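Local coordinates for protein methyltransferase type 12 (Clostridium thermocellum, PDB 3JWG) that probably catalyses 2'-O-methylation of the 3'-terminal nucleotide of small RNAs with S-adenosyl-L-methionine as methyl donor, this chain being the methyltransferase domain of bacterial Hen1, at residues S87-Q90 with R96-R99; V22-S27 with T135-T140; L18-A23 with T202-F207. All coordinates share one frame; numbering follows the deposited sequence.

Contact 1 (S87-Q90 with R96-R99); sequences SLFQ and RDKR
Arg99 lays its guanidinium flat on the ring of Phe89, a cation-pi stack at the surface of the methyltransferase domain. It joins strand 86-90, an outermost strand of the Rossmann-like sheet, to the loop that leads on to strand 105-109. Followed outward, the arginine meets the ring atom by atom: its CB sits 3.6 Å from Phe89 CZ, at the far end of the ring from where the phenylalanine chain enters. CD comes next and stands almost on the ring normal, 4.1 Å above the centroid of Phe89, a CH-pi contact over the face. A bend at chi3 (-66°) then turns the end of the chain along the ring. NE lies over the same face, offset toward the rim above CE1 and CD1, and Arg99 CZ drops to 3.3 Å from Phe89 CD1. Planes 25° apart, the guanidinium and ring have their centres 3.9 Å from each other. NH1 continues inward over Phe89 CD1 and CG and reaches CB. Since the arginine runs from ring tip to ring root while the phenylalanine runs outward from its strand, the two chains slide past each other in opposite directions.

Asp97 fixes the rotation of the guanidinium by gripping it side-on. Arg99 NE donates to Asp97 OD2 at 3.0 Å, nearly straight at 169°, and the shorter salt bridge runs from Arg99 NH2 to Asp97 OD1. The carboxylate probably offsets part of the positive charge that faces the ring. The side chain of Phe89 also packs on Thr57 and Val59 of the neighbouring strand 55-60. Asp97 closes an Asx turn as well, so OD2 takes two donors: besides NE, the backbone N of Arg99 reaches Asp97 OD2 at 2.8 Å, from the anti side.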
ATOM      1  N   SER A  87      -4.284 -14.114   5.748  1.00 24.34           N
ATOM      2  CA  SER A  87      -4.958 -13.666   6.956  1.00 25.57           C
ATOM      3  C   SER A  87      -5.538 -12.266   6.740  1.00 24.93           C
ATOM      4  O   SER A  87      -4.959 -11.449   6.022  1.00 21.46           O
ATOM      5  CB  SER A  87      -3.968 -13.634   8.119  1.00 23.88           C
ATOM      6  OG  SER A  87      -4.513 -12.943   9.226  1.00 32.73           O
ATOM      7  N   LEU A  88      -6.682 -12.000   7.358  1.00 25.69           N
ATOM      8  CA  LEU A  88      -7.331 -10.695   7.242  1.00 27.60           C
ATOM      9  C   LEU A  88      -7.864 -10.278   8.601  1.00 27.98           C
ATOM     10  O   LEU A  88      -8.376 -11.110   9.344  1.00 28.30           O
ATOM     11  CB  LEU A  88      -8.506 -10.761   6.260  1.00 29.34           C
ATOM     12  CG  LEU A  88      -8.262 -11.047   4.779  1.00 29.87           C
ATOM     13  CD1 LEU A  88      -9.585 -11.376   4.109  1.00 33.44           C
ATOM     14  CD2 LEU A  88      -7.615  -9.853   4.118  1.00 31.23           C
ATOM     15  N   PHE A  89      -7.734  -8.998   8.935  1.00 27.64           N
ATOM     16  CA  PHE A  89      -8.264  -8.503  10.201  1.00 27.72           C
ATOM     17  C   PHE A  89      -8.507  -7.002  10.155  1.00 28.28           C
ATOM     18  O   PHE A  89      -7.929  -6.289   9.331  1.00 25.78           O
ATOM     19  CB  PHE A  89      -7.348  -8.889  11.379  1.00 27.03           C
ATOM     20  CG  PHE A  89      -6.054  -8.129  11.449  1.00 24.38           C
ATOM     21  CD1 PHE A  89      -5.979  -6.915  12.128  1.00 23.96           C
ATOM     22  CD2 PHE A  89      -4.892  -8.660  10.895  1.00 24.17           C
ATOM     23  CE1 PHE A  89      -4.764  -6.244  12.262  1.00 24.10           C
ATOM     24  CE2 PHE A  89      -3.672  -8.000  11.021  1.00 22.18           C
ATOM     25  CZ  PHE A  89      -3.606  -6.790  11.707  1.00 25.19           C
ATOM     26  N   GLN A  90      -9.386  -6.532  11.032  1.00 27.81           N
ATOM     27  CA  GLN A  90      -9.743  -5.123  11.085  1.00 27.27           C
ATOM     28  C   GLN A  90      -8.850  -4.338  12.030  1.00 28.76           C
ATOM     29  O   GLN A  90      -8.401  -4.850  13.058  1.00 28.86           O
ATOM     30  CB  GLN A  90     -11.214  -4.980  11.500  1.00 29.95           C
ATOM     31  CG  GLN A  90     -11.771  -3.566  11.385  1.00 33.25           C
ATOM     32  CD  GLN A  90     -13.274  -3.503  11.614  1.00 37.25           C
ATOM     33  OE1 GLN A  90     -13.889  -2.442  11.483  1.00 37.79           O
ATOM     34  NE2 GLN A  90     -13.873  -4.641  11.955  1.00 37.71           N
ATOM     35  N   ARG A  96      -0.560   0.637  18.300  1.00 35.60           N
ATOM     36  CA  ARG A  96       0.451  -0.406  18.203  1.00 35.92           C
ATOM     37  C   ARG A  96      -0.236  -1.758  18.343  1.00 34.49           C
ATOM     38  O   ARG A  96      -0.522  -2.198  19.453  1.00 37.61           O
ATOM     39  CB  ARG A  96       1.482  -0.247  19.323  1.00 38.65           C
ATOM     40  CG  ARG A  96       2.537  -1.346  19.367  1.00 42.87           C
ATOM     41  CD  ARG A  96       3.665  -1.086  18.382  1.00 47.26           C
ATOM     42  NE  ARG A  96       4.564  -2.227  18.234  1.00 49.72           N
ATOM     43  CZ  ARG A  96       4.318  -3.282  17.464  1.00 50.18           C
ATOM     44  NH1 ARG A  96       3.193  -3.350  16.760  1.00 48.73           N
ATOM     45  NH2 ARG A  96       5.197  -4.271  17.395  1.00 52.08           N
ATOM     46  N   ASP A  97      -0.507  -2.407  17.216  1.00 30.82           N
ATOM     47  CA  ASP A  97      -1.162  -3.711  17.216  1.00 27.33           C
ATOM     48  C   ASP A  97      -0.093  -4.780  16.995  1.00 27.65           C
ATOM     49  O   ASP A  97       0.621  -4.758  15.986  1.00 25.75           O
ATOM     50  CB  ASP A  97      -2.212  -3.752  16.102  1.00 26.29           C
ATOM     51  CG  ASP A  97      -3.087  -4.988  16.157  1.00 25.79           C
ATOM     52  OD1 ASP A  97      -4.291  -4.861  15.861  1.00 29.18           O
ATOM     53  OD2 ASP A  97      -2.579  -6.081  16.479  1.00 26.04           O
ATOM     54  N   LYS A  98       0.023  -5.704  17.948  1.00 24.11           N
ATOM     55  CA  LYS A  98       1.015  -6.768  17.874  1.00 25.09           C
ATOM     56  C   LYS A  98       0.956  -7.556  16.577  1.00 21.85           C
ATOM     57  O   LYS A  98       1.951  -8.140  16.155  1.00 23.84           O
ATOM     58  CB  LYS A  98       0.855  -7.730  19.055  1.00 24.31           C
ATOM     59  CG  LYS A  98       1.166  -7.110  20.407  1.00 28.56           C
ATOM     60  CD  LYS A  98       0.990  -8.134  21.521  1.00 30.99           C
ATOM     61  CE  LYS A  98       1.116  -7.488  22.891  1.00 33.89           C
ATOM     62  NZ  LYS A  98       0.715  -8.430  23.978  1.00 36.34           N
ATOM     63  N   ARG A  99      -0.210  -7.567  15.948  1.00 22.95           N
ATOM     64  CA  ARG A  99      -0.397  -8.300  14.706  1.00 22.82           C
ATOM     65  C   ARG A  99       0.303  -7.648  13.512  1.00 23.53           C
ATOM     66  O   ARG A  99       0.292  -8.203  12.413  1.00 23.69           O
ATOM     67  CB  ARG A  99      -1.887  -8.455  14.418  1.00 23.02           C
ATOM     68  CG  ARG A  99      -2.619  -9.333  15.431  1.00 25.49           C
ATOM     69  CD  ARG A  99      -4.116  -9.307  15.199  1.00 24.75           C
ATOM     70  NE  ARG A  99      -4.689  -7.989  15.450  1.00 26.75           N
ATOM     71  CZ  ARG A  99      -5.975  -7.698  15.287  1.00 26.69           C
ATOM     72  NH1 ARG A  99      -6.813  -8.636  14.870  1.00 26.95           N
ATOM     73  NH2 ARG A  99      -6.424  -6.474  15.542  1.00 28.41           N
TER

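Contact 2 (V22-S27 with T135-T140); sequences VAVLKS and TVIVST
Val24, whose side chain rests on Ile137, has a carbonyl O that accepts a bond from Ser27 OG at 2.6 Å. The hydroxyl comes in three residues further on, with a C=O...donor angle of 121°, and so ties its side chain back to the last turn of helix 13-27. That turn is where the helix packs against strand 135-141 in the Rossmann-like fold of the domain, and the meeting itself is wholly apolar.

One methyl of the strand does nearly all the work. Ile137 points toward the helix, and its longer branch, with CG1 beside the backbone N (chi1 -61°) and then fully extended, carries CD1 out to the helix surface. There CD1 settles between two neighbouring residues. Val24 CG1 touches Ile137 CD1 at 3.5 Å, and Leu25 CD2 comes within 3.6 Å of that same Ile137 CD1. The valine and isoleucine chains slide past each other from opposite directions. Leu25 arrives differently: its CB does not aim at the strand, but its end swings closer, so that the CD2 branch crosses the isoleucine at a slant.

All three side chains are buried. Leu25 also leans on Ala105 and Thr107 of strand 105-109 and on Leu47 of helix 42-48, and with Ile137 it thus touches side chains of two neighbouring strands and a helix. The backbone of Ile137 is held in the sheet by bonds with Ala106 and Val108. The branch carbons follow close behind the methyls: Ile137 CD1 lies 3.8 Å from both Val24 CB and Leu25 CG.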
ATOM      1  N   VAL A  22       3.862  -5.995  -6.667  1.00 13.18           N
ATOM      2  CA  VAL A  22       4.257  -7.390  -6.487  1.00 15.12           C
ATOM      3  C   VAL A  22       5.706  -7.616  -6.925  1.00 16.21           C
ATOM      4  O   VAL A  22       6.482  -8.278  -6.230  1.00 16.90           O
ATOM      5  CB  VAL A  22       3.327  -8.330  -7.294  1.00 15.38           C
ATOM      6  CG1 VAL A  22       3.778  -9.783  -7.146  1.00 16.70           C
ATOM      7  CG2 VAL A  22       1.889  -8.170  -6.803  1.00 15.90           C
ATOM      8  N   ALA A  23       6.069  -7.061  -8.079  1.00 17.21           N
ATOM      9  CA  ALA A  23       7.424  -7.208  -8.608  1.00 16.66           C
ATOM     10  C   ALA A  23       8.454  -6.600  -7.668  1.00 15.43           C
ATOM     11  O   ALA A  23       9.528  -7.168  -7.467  1.00 15.25           O
ATOM     12  CB  ALA A  23       7.527  -6.561  -9.993  1.00 14.38           C
ATOM     13  N   VAL A  24       8.142  -5.445  -7.090  1.00 14.66           N
ATOM     14  CA  VAL A  24       9.081  -4.822  -6.163  1.00 15.17           C
ATOM     15  C   VAL A  24       9.294  -5.744  -4.960  1.00 15.46           C
ATOM     16  O   VAL A  24      10.432  -5.984  -4.539  1.00 16.03           O
ATOM     17  CB  VAL A  24       8.575  -3.439  -5.683  1.00 15.46           C
ATOM     18  CG1 VAL A  24       9.490  -2.899  -4.588  1.00 12.14           C
ATOM     19  CG2 VAL A  24       8.546  -2.467  -6.855  1.00 16.07           C
ATOM     20  N   LEU A  25       8.196  -6.262  -4.413  1.00 16.27           N
ATOM     21  CA  LEU A  25       8.263  -7.172  -3.269  1.00 16.38           C
ATOM     22  C   LEU A  25       9.145  -8.379  -3.600  1.00 17.92           C
ATOM     23  O   LEU A  25      10.031  -8.758  -2.824  1.00 17.05           O
ATOM     24  CB  LEU A  25       6.856  -7.642  -2.902  1.00 14.83           C
ATOM     25  CG  LEU A  25       5.949  -6.530  -2.363  1.00 15.21           C
ATOM     26  CD1 LEU A  25       4.516  -7.009  -2.287  1.00 15.19           C
ATOM     27  CD2 LEU A  25       6.461  -6.100  -0.996  1.00 13.05           C
ATOM     28  N   LYS A  26       8.891  -8.988  -4.750  1.00 17.65           N
ATOM     29  CA  LYS A  26       9.680 -10.139  -5.175  1.00 19.72           C
ATOM     30  C   LYS A  26      11.147  -9.737  -5.351  1.00 19.42           C
ATOM     31  O   LYS A  26      12.050 -10.490  -4.974  1.00 18.28           O
ATOM     32  CB  LYS A  26       9.127 -10.693  -6.493  1.00 21.62           C
ATOM     33  CG  LYS A  26       9.794 -11.976  -6.986  1.00 27.21           C
ATOM     34  CD  LYS A  26       9.532 -13.155  -6.049  1.00 29.33           C
ATOM     35  CE  LYS A  26      10.103 -14.455  -6.620  1.00 33.01           C
ATOM     36  NZ  LYS A  26       9.474 -14.788  -7.939  1.00 30.92           N
ATOM     37  N   SER A  27      11.383  -8.550  -5.910  1.00 17.46           N
ATOM     38  CA  SER A  27      12.748  -8.085  -6.142  1.00 20.32           C
ATOM     39  C   SER A  27      13.547  -7.960  -4.846  1.00 21.13           C
ATOM     40  O   SER A  27      14.772  -8.103  -4.859  1.00 21.83           O
ATOM     41  CB  SER A  27      12.757  -6.741  -6.894  1.00 18.44           C
ATOM     42  OG  SER A  27      12.508  -5.638  -6.037  1.00 18.17           O
ATOM     43  N   THR A 135      11.153  -3.396   4.151  1.00 14.53           N
ATOM     44  CA  THR A 135      10.718  -2.614   2.990  1.00 14.96           C
ATOM     45  C   THR A 135       9.294  -2.085   3.152  1.00 14.48           C
ATOM     46  O   THR A 135       8.408  -2.803   3.609  1.00 14.72           O
ATOM     47  CB  THR A 135      10.741  -3.466   1.701  1.00 16.60           C
ATOM     48  OG1 THR A 135      12.058  -3.994   1.495  1.00 20.45           O
ATOM     49  CG2 THR A 135      10.335  -2.618   0.488  1.00 16.86           C
ATOM     50  N   VAL A 136       9.079  -0.825   2.784  1.00 13.21           N
ATOM     51  CA  VAL A 136       7.739  -0.241   2.832  1.00 13.12           C
ATOM     52  C   VAL A 136       7.472   0.321   1.436  1.00 14.01           C
ATOM     53  O   VAL A 136       8.310   1.033   0.883  1.00 14.21           O
ATOM     54  CB  VAL A 136       7.624   0.909   3.856  1.00 14.55           C
ATOM     55  CG1 VAL A 136       6.232   1.533   3.770  1.00 14.51           C
ATOM     56  CG2 VAL A 136       7.887   0.390   5.269  1.00 16.35           C
ATOM     57  N   ILE A 137       6.330  -0.027   0.861  1.00 12.82           N
ATOM     58  CA  ILE A 137       5.963   0.460  -0.464  1.00 14.67           C
ATOM     59  C   ILE A 137       4.705   1.306  -0.332  1.00 14.07           C
ATOM     60  O   ILE A 137       3.655   0.803   0.079  1.00 14.74           O
ATOM     61  CB  ILE A 137       5.679  -0.712  -1.433  1.00 13.28           C
ATOM     62  CG1 ILE A 137       6.939  -1.574  -1.592  1.00 14.73           C
ATOM     63  CG2 ILE A 137       5.228  -0.173  -2.785  1.00 14.57           C
ATOM     64  CD1 ILE A 137       6.718  -2.833  -2.419  1.00 14.64           C
ATOM     65  N   VAL A 138       4.813   2.592  -0.661  1.00 14.31           N
ATOM     66  CA  VAL A 138       3.665   3.497  -0.576  1.00 13.10           C
ATOM     67  C   VAL A 138       3.307   3.964  -1.976  1.00 14.64           C
ATOM     68  O   VAL A 138       4.159   4.489  -2.698  1.00 15.49           O
ATOM     69  CB  VAL A 138       3.966   4.753   0.287  1.00 13.91           C
ATOM     70  CG1 VAL A 138       2.707   5.608   0.408  1.00 16.43           C
ATOM     71  CG2 VAL A 138       4.467   4.349   1.670  1.00 14.33           C
ATOM     72  N   SER A 139       2.055   3.757  -2.362  1.00 12.87           N
ATOM     73  CA  SER A 139       1.576   4.165  -3.678  1.00 13.15           C
ATOM     74  C   SER A 139       0.419   5.140  -3.509  1.00 15.10           C
ATOM     75  O   SER A 139      -0.479   4.917  -2.695  1.00 14.10           O
ATOM     76  CB  SER A 139       1.107   2.940  -4.473  1.00 15.93           C
ATOM     77  OG  SER A 139       0.607   3.308  -5.745  1.00 19.02           O
ATOM     78  N   THR A 140       0.441   6.219  -4.284  1.00 13.86           N
ATOM     79  CA  THR A 140      -0.605   7.225  -4.206  1.00 14.66           C
ATOM     80  C   THR A 140      -0.667   7.960  -5.544  1.00 15.83           C
ATOM     81  O   THR A 140       0.324   8.026  -6.274  1.00 12.81           O
ATOM     82  CB  THR A 140      -0.306   8.226  -3.050  1.00 15.81           C
ATOM     83  OG1 THR A 140      -1.458   9.041  -2.795  1.00 15.09           O
ATOM     84  CG2 THR A 140       0.884   9.112  -3.395  1.00 16.45           C
TER

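Contact 3 (L18-A23 with T202-F207); sequences LGTVVA and TQMGVF
Val21 and Met204 meet through a single pair of methyl groups, CG2 of the valine and CE of the methionine, 3.6 Å apart. This is the tight part of the contact. Both residues are buried, and the two side chains approach at an angle, neither end-on nor side by side. Met204 does the reaching. Its CG is anti to the backbone N (chi1 172°) and the chain runs straight as far as the sulfur, which carries it well away from the strand. Only the last torsion, chi3 at -63°, bends, and it swings CE round to the helix. Val21 needs no such reach: its CG2, the branch beside the backbone N, already lies on the flank of the helix where CE arrives, while CG1 is turned elsewhere.

The partners belong to the helix 13-27 and to strand 202-209, which runs antiparallel to strand 135-141 and lies between it and strand 184-191. That antiparallel strand, slotted in beside the parallel ones in the order 3-2-1-4-5-7-6, is the hallmark of the class I methyltransferase fold. Met204 stands on the sheet between Ile137 and Ile191, side chains of the two flanking strands. The side chain of Val21 is about 4 Å from that of Ile109, a residue of the magnesium site.

The loose side is at Thr20. The residue just before Val21, it is partly exposed, and although its CB points toward the strand, its methyl CG2 comes no nearer than 4.4 Å to Met204 CE. The polar branch is occupied within the helix: Thr20 OG1 is hydrogen-bonded to the backbone O of Gln16, one turn back.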
ATOM      1  N   LEU A  18      -0.723  -2.728  -9.454  1.00 27.47           N
ATOM      2  CA  LEU A  18      -0.571  -3.740  -8.421  1.00 24.73           C
ATOM      3  C   LEU A  18       0.530  -4.710  -8.814  1.00 23.44           C
ATOM      4  O   LEU A  18       1.283  -5.175  -7.962  1.00 21.43           O
ATOM      5  CB  LEU A  18      -1.886  -4.491  -8.221  1.00 23.42           C
ATOM      6  CG  LEU A  18      -3.070  -3.606  -7.829  1.00 24.81           C
ATOM      7  CD1 LEU A  18      -4.295  -4.472  -7.584  1.00 25.45           C
ATOM      8  CD2 LEU A  18      -2.727  -2.802  -6.588  1.00 25.07           C
ATOM      9  N   GLY A  19       0.614  -5.013 -10.107  1.00 22.23           N
ATOM     10  CA  GLY A  19       1.640  -5.921 -10.587  1.00 20.11           C
ATOM     11  C   GLY A  19       3.018  -5.367 -10.288  1.00 19.49           C
ATOM     12  O   GLY A  19       3.943  -6.116  -9.966  1.00 19.21           O
ATOM     13  N   THR A  20       3.155  -4.050 -10.393  1.00 17.49           N
ATOM     14  CA  THR A  20       4.423  -3.386 -10.117  1.00 18.10           C
ATOM     15  C   THR A  20       4.776  -3.569  -8.640  1.00 16.73           C
ATOM     16  O   THR A  20       5.922  -3.839  -8.299  1.00 15.30           O
ATOM     17  CB  THR A  20       4.343  -1.882 -10.417  1.00 20.46           C
ATOM     18  OG1 THR A  20       4.088  -1.685 -11.816  1.00 23.06           O
ATOM     19  CG2 THR A  20       5.644  -1.202 -10.034  1.00 21.94           C
ATOM     20  N   VAL A  21       3.788  -3.404  -7.766  1.00 15.84           N
ATOM     21  CA  VAL A  21       4.024  -3.586  -6.337  1.00 15.29           C
ATOM     22  C   VAL A  21       4.524  -5.006  -6.069  1.00 13.95           C
ATOM     23  O   VAL A  21       5.491  -5.204  -5.337  1.00 14.02           O
ATOM     24  CB  VAL A  21       2.737  -3.355  -5.517  1.00 16.88           C
ATOM     25  CG1 VAL A  21       3.014  -3.607  -4.047  1.00 14.31           C
ATOM     26  CG2 VAL A  21       2.235  -1.924  -5.721  1.00 17.81           C
ATOM     27  N   VAL A  22       3.862  -5.995  -6.667  1.00 13.18           N
ATOM     28  CA  VAL A  22       4.257  -7.390  -6.487  1.00 15.12           C
ATOM     29  C   VAL A  22       5.706  -7.616  -6.925  1.00 16.21           C
ATOM     30  O   VAL A  22       6.482  -8.278  -6.230  1.00 16.90           O
ATOM     31  CB  VAL A  22       3.327  -8.330  -7.294  1.00 15.38           C
ATOM     32  CG1 VAL A  22       3.778  -9.783  -7.146  1.00 16.70           C
ATOM     33  CG2 VAL A  22       1.889  -8.170  -6.803  1.00 15.90           C
ATOM     34  N   ALA A  23       6.069  -7.061  -8.079  1.00 17.21           N
ATOM     35  CA  ALA A  23       7.424  -7.208  -8.608  1.00 16.66           C
ATOM     36  C   ALA A  23       8.454  -6.600  -7.668  1.00 15.43           C
ATOM     37  O   ALA A  23       9.528  -7.168  -7.467  1.00 15.25           O
ATOM     38  CB  ALA A  23       7.527  -6.561  -9.993  1.00 14.38           C
ATOM     39  N   THR A 202       0.282   7.609 -11.315  1.00 23.62           N
ATOM     40  CA  THR A 202       0.606   7.141  -9.977  1.00 22.88           C
ATOM     41  C   THR A 202       2.064   7.356  -9.615  1.00 20.33           C
ATOM     42  O   THR A 202       2.949   7.316 -10.472  1.00 20.78           O
ATOM     43  CB  THR A 202       0.285   5.629  -9.852  1.00 23.15           C
ATOM     44  OG1 THR A 202      -1.113   5.429 -10.077  1.00 26.78           O
ATOM     45  CG2 THR A 202       0.654   5.100  -8.475  1.00 22.00           C
ATOM     46  N   GLN A 203       2.315   7.593  -8.335  1.00 18.78           N
ATOM     47  CA  GLN A 203       3.672   7.776  -7.864  1.00 17.07           C
ATOM     48  C   GLN A 203       3.895   6.774  -6.732  1.00 19.36           C
ATOM     49  O   GLN A 203       2.965   6.438  -5.986  1.00 17.07           O
ATOM     50  CB  GLN A 203       3.917   9.229  -7.415  1.00 19.87           C
ATOM     51  CG  GLN A 203       2.949   9.796  -6.390  1.00 18.97           C
ATOM     52  CD  GLN A 203       3.187  11.285  -6.109  1.00 18.34           C
ATOM     53  OE1 GLN A 203       4.314  11.785  -6.208  1.00 16.05           O
ATOM     54  NE2 GLN A 203       2.124  11.988  -5.726  1.00 16.91           N
ATOM     55  N   MET A 204       5.117   6.266  -6.629  1.00 15.55           N
ATOM     56  CA  MET A 204       5.423   5.271  -5.614  1.00 16.62           C
ATOM     57  C   MET A 204       6.753   5.527  -4.934  1.00 16.86           C
ATOM     58  O   MET A 204       7.736   5.895  -5.583  1.00 16.70           O
ATOM     59  CB  MET A 204       5.413   3.879  -6.260  1.00 20.02           C
ATOM     60  CG  MET A 204       5.899   2.730  -5.382  1.00 23.56           C
ATOM     61  SD  MET A 204       5.838   1.165  -6.317  1.00 30.16           S
ATOM     62  CE  MET A 204       4.114   1.059  -6.592  1.00 21.69           C
ATOM     63  N   GLY A 205       6.764   5.349  -3.615  1.00 13.46           N
ATOM     64  CA  GLY A 205       7.977   5.528  -2.848  1.00 12.49           C
ATOM     65  C   GLY A 205       8.319   4.176  -2.244  1.00 15.66           C
ATOM     66  O   GLY A 205       7.456   3.523  -1.650  1.00 15.54           O
ATOM     67  N   VAL A 206       9.557   3.733  -2.422  1.00 13.54           N
ATOM     68  CA  VAL A 206       9.990   2.461  -1.851  1.00 14.22           C
ATOM     69  C   VAL A 206      10.974   2.799  -0.739  1.00 15.05           C
ATOM     70  O   VAL A 206      12.042   3.376  -0.974  1.00 15.02           O
ATOM     71  CB  VAL A 206      10.650   1.554  -2.910  1.00 16.37           C
ATOM     72  CG1 VAL A 206      11.077   0.224  -2.279  1.00 14.48           C
ATOM     73  CG2 VAL A 206       9.670   1.304  -4.049  1.00 14.06           C
ATOM     74  N   PHE A 207      10.585   2.463   0.485  1.00 12.95           N
ATOM     75  CA  PHE A 207      11.396   2.747   1.657  1.00 15.48           C
ATOM     76  C   PHE A 207      12.151   1.495   2.082  1.00 16.85           C
ATOM     77  O   PHE A 207      11.582   0.409   2.113  1.00 16.89           O
ATOM     78  CB  PHE A 207      10.501   3.195   2.823  1.00 13.90           C
ATOM     79  CG  PHE A 207       9.752   4.478   2.578  1.00 15.44           C
ATOM     80  CD1 PHE A 207      10.198   5.675   3.136  1.00 17.86           C
ATOM     81  CD2 PHE A 207       8.571   4.483   1.844  1.00 17.35           C
ATOM     82  CE1 PHE A 207       9.473   6.864   2.971  1.00 16.42           C
ATOM     83  CE2 PHE A 207       7.838   5.662   1.672  1.00 16.29           C
ATOM     84  CZ  PHE A 207       8.290   6.854   2.240  1.00 17.33           C
TER

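Contacts 2 and 3 are core, with centres about 4 Å apart. Both use helix 13-27, sharing Val22 and Ala23, and set successive parts of it against strands 135-141 and 202-209, which are neighbours in the sheet; Val136 O and Phe207 N, 2.7 Å apart, probably join them by a hydrogen bond. Contact 1 lies at the surface, its centre about 20 Å from that of contact 2 and about 22 Å from that of contact 3, on the outermost strand 86-90 of the same sheet. Chemistry follows place: apolar side chains meet across the buried contacts, chiefly through methyl groups, whereas at the edge a charged guanidinium, steered by its own loop's carboxylate, covers an aromatic ring.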